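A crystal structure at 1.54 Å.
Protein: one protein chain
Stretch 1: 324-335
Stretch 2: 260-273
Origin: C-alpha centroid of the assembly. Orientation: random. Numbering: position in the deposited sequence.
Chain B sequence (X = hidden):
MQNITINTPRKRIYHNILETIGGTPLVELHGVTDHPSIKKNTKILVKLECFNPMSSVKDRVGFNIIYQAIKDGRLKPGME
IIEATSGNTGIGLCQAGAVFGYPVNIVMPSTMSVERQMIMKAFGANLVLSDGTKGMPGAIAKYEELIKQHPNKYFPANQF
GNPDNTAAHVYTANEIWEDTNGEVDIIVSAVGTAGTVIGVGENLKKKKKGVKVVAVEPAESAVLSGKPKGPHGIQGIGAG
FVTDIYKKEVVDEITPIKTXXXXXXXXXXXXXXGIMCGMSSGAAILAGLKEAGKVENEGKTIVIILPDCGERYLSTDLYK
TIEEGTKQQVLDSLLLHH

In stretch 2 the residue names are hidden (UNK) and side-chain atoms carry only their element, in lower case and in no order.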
ATOM      1  N   GLU B 324      22.843 -15.233   3.439  1.00 29.20           N
ATOM      2  CA  GLU B 324      23.096 -16.543   2.852  1.00 34.21           C
ATOM      3  C   GLU B 324      22.495 -17.677   3.665  1.00 28.64           C
ATOM      4  O   GLU B 324      22.249 -18.757   3.111  1.00 29.54           O
ATOM      5  CB  GLU B 324      24.599 -16.788   2.715  1.00 36.12           C
ATOM      6  CG  GLU B 324      25.301 -15.943   1.671  1.00 40.13           C
ATOM      7  CD  GLU B 324      26.802 -16.186   1.666  1.00 50.23           C
ATOM      8  OE1 GLU B 324      27.218 -17.374   1.666  1.00 40.95           O
ATOM      9  OE2 GLU B 324      27.561 -15.191   1.675  1.00 47.58           O
ATOM     10  N   GLY B 325      22.265 -17.469   4.952  1.00 26.69           N
ATOM     11  CA  GLY B 325      21.936 -18.577   5.822  1.00 30.60           C
ATOM     12  C   GLY B 325      20.469 -18.951   5.802  1.00 24.42           C
ATOM     13  O   GLY B 325      19.611 -18.281   5.225  1.00 24.86           O
ATOM     14  N   THR B 326      20.183 -20.054   6.479  1.00 21.04           N
ATOM     15  CA  THR B 326      18.824 -20.534   6.641  1.00 22.66           C
ATOM     16  C   THR B 326      18.071 -19.653   7.625  1.00 21.70           C
ATOM     17  O   THR B 326      18.650 -18.811   8.318  1.00 22.19           O
ATOM     18  CB  THR B 326      18.822 -21.966   7.173  1.00 22.64           C
ATOM     19  OG1 THR B 326      19.403 -21.951   8.482  1.00 23.69           O
ATOM     20  CG2 THR B 326      19.628 -22.877   6.270  1.00 23.96           C
ATOM     21  N   LYS B 327      16.756 -19.877   7.714  1.00 21.84           N
ATOM     22  CA  LYS B 327      15.970 -19.140   8.700  1.00 24.17           C
ATOM     23  C   LYS B 327      16.546 -19.301  10.097  1.00 20.90           C
ATOM     24  O   LYS B 327      16.670 -18.324  10.845  1.00 22.89           O
ATOM     25  CB  LYS B 327      14.509 -19.593   8.692  1.00 25.43           C
ATOM     26  CG  LYS B 327      13.689 -18.829   9.717  1.00 28.34           C
ATOM     27  CD  LYS B 327      12.196 -19.099   9.597  1.00 32.37           C
ATOM     28  CE  LYS B 327      11.757 -20.151  10.598  1.00 28.70           C
ATOM     29  NZ  LYS B 327      10.299 -20.406  10.493  1.00 27.63           N
ATOM     30  N   GLN B 328      16.938 -20.520  10.470  1.00 22.48           N
ATOM     31  CA  GLN B 328      17.443 -20.684  11.826  1.00 23.62           C
ATOM     32  C   GLN B 328      18.765 -19.953  12.017  1.00 21.76           C
ATOM     33  O   GLN B 328      19.004 -19.368  13.081  1.00 23.08           O
ATOM     34  CB  GLN B 328      17.569 -22.164  12.180  1.00 28.21           C
ATOM     35  CG  GLN B 328      16.253 -22.749  12.691  1.00 37.36           C
ATOM     36  CD  GLN B 328      15.585 -21.868  13.749  1.00 44.07           C
ATOM     37  OE1 GLN B 328      14.431 -21.457  13.596  1.00 37.38           O
ATOM     38  NE2 GLN B 328      16.306 -21.588  14.830  1.00 44.72           N
ATOM     39  N   GLN B 329      19.631 -19.951  11.001  1.00 22.68           N
ATOM     40  CA  GLN B 329      20.869 -19.193  11.134  1.00 20.06           C
ATOM     41  C   GLN B 329      20.580 -17.713  11.313  1.00 21.17           C
ATOM     42  O   GLN B 329      21.214 -17.042  12.134  1.00 22.66           O
ATOM     43  CB  GLN B 329      21.767 -19.407   9.922  1.00 20.40           C
ATOM     44  CG  GLN B 329      22.324 -20.828   9.846  1.00 23.44           C
ATOM     45  CD  GLN B 329      23.271 -21.017   8.681  1.00 21.16           C
ATOM     46  OE1 GLN B 329      22.843 -21.267   7.546  1.00 23.49           O
ATOM     47  NE2 GLN B 329      24.569 -20.906   8.957  1.00 24.16           N
ATOM     48  N   VAL B 330      19.629 -17.187  10.542  1.00 20.10           N
ATOM     49  CA  VAL B 330      19.316 -15.765  10.636  1.00 21.04           C
ATOM     50  C   VAL B 330      18.696 -15.443  11.986  1.00 22.39           C
ATOM     51  O   VAL B 330      19.084 -14.471  12.641  1.00 21.57           O
ATOM     52  CB  VAL B 330      18.397 -15.337   9.475  1.00 21.43           C
ATOM     53  CG1 VAL B 330      17.871 -13.933   9.726  1.00 23.38           C
ATOM     54  CG2 VAL B 330      19.162 -15.371   8.173  1.00 23.04           C
ATOM     55  N   LEU B 331      17.718 -16.241  12.425  1.00 21.02           N
ATOM     56  CA  LEU B 331      17.068 -15.938  13.700  1.00 20.00           C
ATOM     57  C   LEU B 331      18.023 -16.130  14.872  1.00 24.80           C
ATOM     58  O   LEU B 331      17.984 -15.360  15.835  1.00 24.84           O
ATOM     59  CB  LEU B 331      15.821 -16.793  13.884  1.00 21.43           C
ATOM     60  CG  LEU B 331      14.671 -16.457  12.933  1.00 20.50           C
ATOM     61  CD1 LEU B 331      13.478 -17.329  13.262  1.00 24.62           C
ATOM     62  CD2 LEU B 331      14.297 -14.988  13.029  1.00 24.38           C
ATOM     63  N   ASP B 332      18.889 -17.151  14.814  1.00 23.82           N
ATOM     64  CA  ASP B 332      19.910 -17.301  15.850  1.00 24.39           C
ATOM     65  C   ASP B 332      20.803 -16.065  15.926  1.00 26.84           C
ATOM     66  O   ASP B 332      21.138 -15.600  17.022  1.00 27.29           O
ATOM     67  CB  ASP B 332      20.764 -18.540  15.584  1.00 23.23           C
ATOM     68  CG  ASP B 332      20.140 -19.819  16.117  1.00 29.99           C
ATOM     69  OD1 ASP B 332      19.175 -19.749  16.903  1.00 33.72           O
ATOM     70  OD2 ASP B 332      20.634 -20.910  15.749  1.00 30.95           O
ATOM     71  N   SER B 333      21.203 -15.522  14.773  1.00 26.42           N
ATOM     72  CA  SER B 333      22.095 -14.364  14.760  1.00 24.58           C
ATOM     73  C   SER B 333      21.432 -13.133  15.367  1.00 26.40           C
ATOM     74  O   SER B 333      22.121 -12.242  15.880  1.00 32.17           O
ATOM     75  CB  SER B 333      22.558 -14.078  13.329  1.00 26.22           C
ATOM     76  OG  SER B 333      21.603 -13.303  12.615  1.00 29.54           O
ATOM     77  N   LEU B 334      20.108 -13.081  15.343  1.00 24.78           N
ATOM     78  CA  LEU B 334      19.358 -11.936  15.839  1.00 26.82           C
ATOM     79  C   LEU B 334      18.873 -12.101  17.266  1.00 26.88           C
ATOM     80  O   LEU B 334      18.781 -11.103  17.999  1.00 28.77           O
ATOM     81  CB  LEU B 334      18.148 -11.679  14.932  1.00 23.46           C
ATOM     82  CG  LEU B 334      18.468 -11.142  13.544  1.00 24.20           C
ATOM     83  CD1 LEU B 334      17.244 -11.227  12.660  1.00 29.17           C
ATOM     84  CD2 LEU B 334      18.971  -9.716  13.655  1.00 33.25           C
ATOM     85  N   LEU B 335      18.574 -13.328  17.688  1.00 27.33           N
ATOM     86  CA  LEU B 335      17.824 -13.551  18.918  1.00 26.46           C
ATOM     87  C   LEU B 335      18.623 -14.206  20.029  1.00 36.08           C
ATOM     88  O   LEU B 335      18.275 -14.026  21.198  1.00 38.62           O
ATOM     89  CB  LEU B 335      16.581 -14.404  18.636  1.00 28.64           C
ATOM     90  CG  LEU B 335      15.541 -13.766  17.710  1.00 25.58           C
ATOM     91  CD1 LEU B 335      14.351 -14.683  17.464  1.00 27.95           C
ATOM     92  CD2 LEU B 335      15.087 -12.413  18.263  1.00 28.20           C
ATOM     93  N   UNK B 260      21.915  -2.317  11.324  1.00 21.28           N
ATOM     94  CA  UNK B 260      22.045  -3.508  10.483  1.00 19.23           C
ATOM     95  C   UNK B 260      21.095  -4.616  10.912  1.00 20.06           C
ATOM     96  O   UNK B 260      20.609  -5.375  10.064  1.00 21.67           O
ATOM     97  c   UNK B 260      24.517  -3.078   9.965  1.00 27.45           C
ATOM     98  n   UNK B 260      24.731  -1.548   8.114  1.00 42.86           N
ATOM     99  c   UNK B 260      23.480  -4.036  10.498  1.00 21.87           C
ATOM    100  o   UNK B 260      23.888  -3.595   7.714  1.00 37.53           O
ATOM    101  c   UNK B 260      24.351  -2.765   8.498  1.00 36.45           C
ATOM    102  N   UNK B 261      20.824  -4.734  12.211  1.00 21.28           N
ATOM    103  CA  UNK B 261      19.878  -5.740  12.683  1.00 19.83           C
ATOM    104  C   UNK B 261      18.454  -5.391  12.266  1.00 20.84           C
ATOM    105  O   UNK B 261      17.664  -6.280  11.919  1.00 22.00           O
ATOM    106  c   UNK B 261      21.263  -6.513  14.669  1.00 28.72           C
ATOM    107  c   UNK B 261      19.964  -5.884  14.204  1.00 22.99           C
ATOM    108  o   UNK B 261      21.478  -6.573  15.907  1.00 25.43           O
ATOM    109  o   UNK B 261      22.064  -6.947  13.809  1.00 28.60           O
ATOM    110  N   UNK B 262      18.104  -4.102  12.296  1.00 20.07           N
ATOM    111  CA  UNK B 262      16.781  -3.702  11.819  1.00 18.56           C
ATOM    112  C   UNK B 262      16.577  -4.106  10.364  1.00 19.08           C
ATOM    113  O   UNK B 262      15.511  -4.617   9.990  1.00 20.38           O
ATOM    114  c   UNK B 262      16.603  -2.189  11.995  1.00 18.83           C
ATOM    115  N   UNK B 263      17.586  -3.881   9.524  1.00 20.86           N
ATOM    116  CA  UNK B 263      17.469  -4.235   8.115  1.00 18.49           C
ATOM    117  C   UNK B 263      17.378  -5.742   7.937  1.00 21.39           C
ATOM    118  O   UNK B 263      16.559  -6.235   7.157  1.00 21.67           O
ATOM    119  c   UNK B 263      19.956  -1.517   6.915  1.00 23.82           C
ATOM    120  c   UNK B 263      21.826   0.442   6.321  1.00 24.91           C
ATOM    121  c   UNK B 263      19.651  -0.142   7.017  1.00 22.35           C
ATOM    122  c   UNK B 263      21.241  -1.898   6.515  1.00 24.06           C
ATOM    123  c   UNK B 263      17.832  -1.306   7.604  1.00 21.16           C
ATOM    124  c   UNK B 263      18.787  -2.241   7.297  1.00 20.04           C
ATOM    125  c   UNK B 263      20.577   0.848   6.708  1.00 25.41           C
ATOM    126  c   UNK B 263      18.657  -3.708   7.329  1.00 21.70           C
ATOM    127  c   UNK B 263      22.163  -0.914   6.217  1.00 27.08           C
ATOM    128  n   UNK B 263      18.352  -0.035   7.439  1.00 26.04           N
ATOM    129  N   UNK B 264      18.250  -6.486   8.631  1.00 19.13           N
ATOM    130  CA  UNK B 264      18.214  -7.942   8.543  1.00 19.95           C
ATOM    131  C   UNK B 264      16.867  -8.489   9.015  1.00 21.34           C
ATOM    132  O   UNK B 264      16.297  -9.386   8.382  1.00 20.92           O
ATOM    133  c   UNK B 264      19.448 -10.055   9.246  1.00 24.38           C
ATOM    134  n   UNK B 264      22.574 -10.795  11.380  1.00 42.72           N
ATOM    135  c   UNK B 264      19.362  -8.539   9.356  1.00 21.37           C
ATOM    136  c   UNK B 264      21.166 -10.416  11.039  1.00 36.22           C
ATOM    137  c   UNK B 264      20.849 -10.571   9.575  1.00 31.57           C
ATOM    138  N   UNK B 265      16.335  -7.947  10.117  1.00 20.35           N
ATOM    139  CA  UNK B 265      15.010  -8.361  10.573  1.00 19.59           C
ATOM    140  C   UNK B 265      13.947  -8.112   9.506  1.00 19.96           C
ATOM    141  O   UNK B 265      13.090  -8.972   9.265  1.00 19.37           O
ATOM    142  c   UNK B 265      13.364  -8.164  12.487  1.00 20.42           C
ATOM    143  s   UNK B 265      13.676  -9.667  13.459  1.00 21.98           S
ATOM    144  c   UNK B 265      12.920 -10.913  12.425  1.00 22.25           C
ATOM    145  c   UNK B 265      14.640  -7.631  11.863  1.00 20.05           C
ATOM    146  N   UNK B 266      13.978  -6.938   8.865  1.00 20.47           N
ATOM    147  CA  UNK B 266      12.978  -6.631   7.844  1.00 18.27           C
ATOM    148  C   UNK B 266      13.041  -7.626   6.697  1.00 20.25           C
ATOM    149  O   UNK B 266      12.003  -8.063   6.191  1.00 20.54           O
ATOM    150  c   UNK B 266      13.178  -5.207   7.329  1.00 21.84           C
ATOM    151  N   UNK B 267      14.251  -7.998   6.278  1.00 18.65           N
ATOM    152  CA  UNK B 267      14.387  -8.991   5.216  1.00 18.20           C
ATOM    153  C   UNK B 267      13.842 -10.341   5.649  1.00 19.47           C
ATOM    154  O   UNK B 267      13.254 -11.068   4.839  1.00 20.63           O
ATOM    155  c   UNK B 267      17.726  -8.227   3.403  1.00 23.73           C
ATOM    156  c   UNK B 267      19.486  -7.218   4.817  1.00 22.45           C
ATOM    157  n   UNK B 267      19.228  -6.012   4.322  1.00 24.84           N
ATOM    158  n   UNK B 267      20.448  -7.375   5.713  1.00 22.64           N
ATOM    159  c   UNK B 267      15.849  -9.130   4.802  1.00 19.10           C
ATOM    160  n   UNK B 267      18.793  -8.274   4.403  1.00 23.37           N
ATOM    161  c   UNK B 267      16.363  -7.940   4.013  1.00 21.34           C
ATOM    162  N   UNK B 268      14.047 -10.708   6.915  1.00 20.72           N
ATOM    163  CA  UNK B 268      13.559 -12.002   7.392  1.00 19.74           C
ATOM    164  C   UNK B 268      12.037 -12.030   7.470  1.00 19.52           C
ATOM    165  O   UNK B 268      11.411 -13.052   7.166  1.00 20.80           O
ATOM    166  c   UNK B 268      14.170 -12.318   8.755  1.00 20.69           C
ATOM    167  N   UNK B 269      11.424 -10.913   7.863  1.00 18.42           N
ATOM    168  CA  UNK B 269       9.971 -10.865   7.987  1.00 17.39           C
ATOM    169  C   UNK B 269       9.309 -11.051   6.627  1.00 22.13           C
ATOM    170  O   UNK B 269       8.325 -11.787   6.500  1.00 20.32           O
ATOM    171  c   UNK B 269       8.050  -9.355   8.598  1.00 22.10           C
ATOM    172  c   UNK B 269      10.047  -9.547  10.092  1.00 20.15           C
ATOM    173  c   UNK B 269       9.559  -9.542   8.656  1.00 17.13           C
ATOM    174  N   UNK B 270       9.831 -10.401   5.584  1.00 20.03           N
ATOM    175  CA  UNK B 270       9.187 -10.577   4.289  1.00 20.11           C
ATOM    176  C   UNK B 270       9.444 -11.988   3.753  1.00 20.13           C
ATOM    177  O   UNK B 270       8.542 -12.604   3.172  1.00 21.75           O
ATOM    178  c   UNK B 270       8.805  -9.560   1.987  1.00 23.32           C
ATOM    179  c   UNK B 270      11.069  -9.459   3.041  1.00 23.98           C
ATOM    180  c   UNK B 270       9.599  -9.458   3.303  1.00 23.24           C
ATOM    181  N   UNK B 271      10.624 -12.561   4.003  1.00 20.05           N
ATOM    182  CA  UNK B 271      10.908 -13.889   3.460  1.00 21.50           C
ATOM    183  C   UNK B 271      10.122 -14.978   4.180  1.00 20.89           C
ATOM    184  O   UNK B 271       9.655 -15.934   3.543  1.00 24.88           O
ATOM    185  c   UNK B 271      14.304 -15.659   2.752  1.00 30.64           C
ATOM    186  c   UNK B 271      12.792 -15.463   2.772  1.00 26.43           C
ATOM    187  c   UNK B 271      14.666 -16.974   2.085  1.00 36.56           C
ATOM    188  n   UNK B 271      16.130 -17.241   2.095  1.00 45.19           N
ATOM    189  c   UNK B 271      12.401 -14.193   3.536  1.00 22.27           C
ATOM    190  N   UNK B 272       9.984 -14.875   5.508  1.00 21.19           N
ATOM    191  CA  UNK B 272       9.420 -15.970   6.288  1.00 20.87           C
ATOM    192  C   UNK B 272       8.003 -15.736   6.786  1.00 20.39           C
ATOM    193  O   UNK B 272       7.335 -16.710   7.163  1.00 23.37           O
ATOM    194  c   UNK B 272      12.858 -16.012   7.183  1.00 27.54           C
ATOM    195  o   UNK B 272      15.359 -17.948   5.298  1.00 30.04           O
ATOM    196  c   UNK B 272      11.801 -17.842   6.092  1.00 27.33           C
ATOM    197  c   UNK B 272      13.011 -18.237   5.562  1.00 27.79           C
ATOM    198  c   UNK B 272      10.357 -16.303   7.461  1.00 22.89           C
ATOM    199  c   UNK B 272      14.090 -16.409   6.656  1.00 24.21           C
ATOM    200  c   UNK B 272      14.153 -17.522   5.845  1.00 25.13           C
ATOM    201  c   UNK B 272      11.706 -16.735   6.922  1.00 23.62           C
ATOM    202  N   UNK B 273       7.514 -14.485   6.792  1.00 19.00           N
ATOM    203  CA  UNK B 273       6.107 -14.219   7.058  1.00 19.93           C
ATOM    204  C   UNK B 273       5.394 -13.571   5.886  1.00 19.08           C
ATOM    205  O   UNK B 273       4.171 -13.406   5.945  1.00 22.61           O
ATOM    206  c   UNK B 273       6.163 -14.146   9.574  1.00 19.63           C
ATOM    207  o   UNK B 273       7.315 -14.182  10.030  1.00 21.81           O
ATOM    208  c   UNK B 273       5.945 -13.348   8.317  1.00 19.36           C
ATOM    209  o   UNK B 273       5.189 -14.750  10.077  1.00 22.60           O
TER
HETATM  210  O   HOH W   1      20.027  -8.526  17.830  1.00 29.43           O

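Position 260 carries three carbons in a chain, the third bearing one oxygen and one nitrogen, and lies beyond the reach of the other stretch. A terminal amide on that length of chain is Gln 260.

Position 261 has two carbons, the second holding two oxygens, a short carboxylate. Its CB lies 4.0 Å from Leu 334 CD2; this is Asp 261. A water donates both to Asp 261 OD2 (3.1 Å) and to Leu 334 O (2.9 Å), tying the acid to the far end of the facing helix.

Position 262 is a single carbon pointing away from stretch 1, so Ala 262. Position 263 has one carbon followed by fused five- and six-membered rings with eight carbons and one nitrogen, an indole that stays clear of the partner: Trp 263.

Position 264 is four carbons in a row ending in nitrogen, which donates to Ser 333 OG at 3.0 Å. This is Lys 264. Its chain does apolar work on the way, with CE 3.5 Å from Leu 334 CD2 and CG 4.2 Å from Val 330 CG1.

Position 265 runs two carbons, a sulfur and a final carbon without branching. The sulfur sits 4.0 Å from Leu 334 CD1 and the terminal carbon 4.3 Å from Leu 331 CD2, so one flexible chain serves two leucines; this can only be Met 265.

Position 266, one carbon out of reach, is Ala 266. Position 267 has three carbons, a nitrogen, then a carbon with two more nitrogens, a guanidinium making no contact here: Arg 267.

Position 268 again shows one carbon, but this one points toward stretch 1, 4.2 Å from Val 330 CG1. It is Ala 268, and the CA atoms of Val 330 and Ala 268 are 7.6 Å apart.

Positions 269 and 270 each have one carbon carrying two more; both are buried, and neither touches stretch 1. The beta-branched pattern is that of Val 269 and Val 270. Position 271, four carbons ending in nitrogen, is an extended chain that starts toward the partner without coming into close contact: Lys 271.

Position 272 is one carbon and a six-carbon ring bearing an oxygen. Lys 327 CB lies over one ring face, 3.7 Å from the centroid and 19° off the normal, a CH-pi contact. The oxygen comes within 3.4 Å of Lys 327 N, but the angle is too poor for a hydrogen bond. This is Tyr 272.

Position 273, two carbons with two oxygens on the second, is Asp 273, satisfied elsewhere in the structure.

The two helices run roughly antiparallel, at 147°, with axes 10.8 Å apart at closest approach. Apolar packing fills the middle; the tyrosine covers the start of helix 327-335, where Thr 326 OG1 caps Gln 329 N at 3.2 Å. Toward the other end, Ser 333 OG donates to Val 330 O (2.8 Å) while receiving the lysine, so one hydroxyl links its own backbone to the neighbouring helix.

Stretch 2, residues 260-273: QDAWKMARAVVKYD
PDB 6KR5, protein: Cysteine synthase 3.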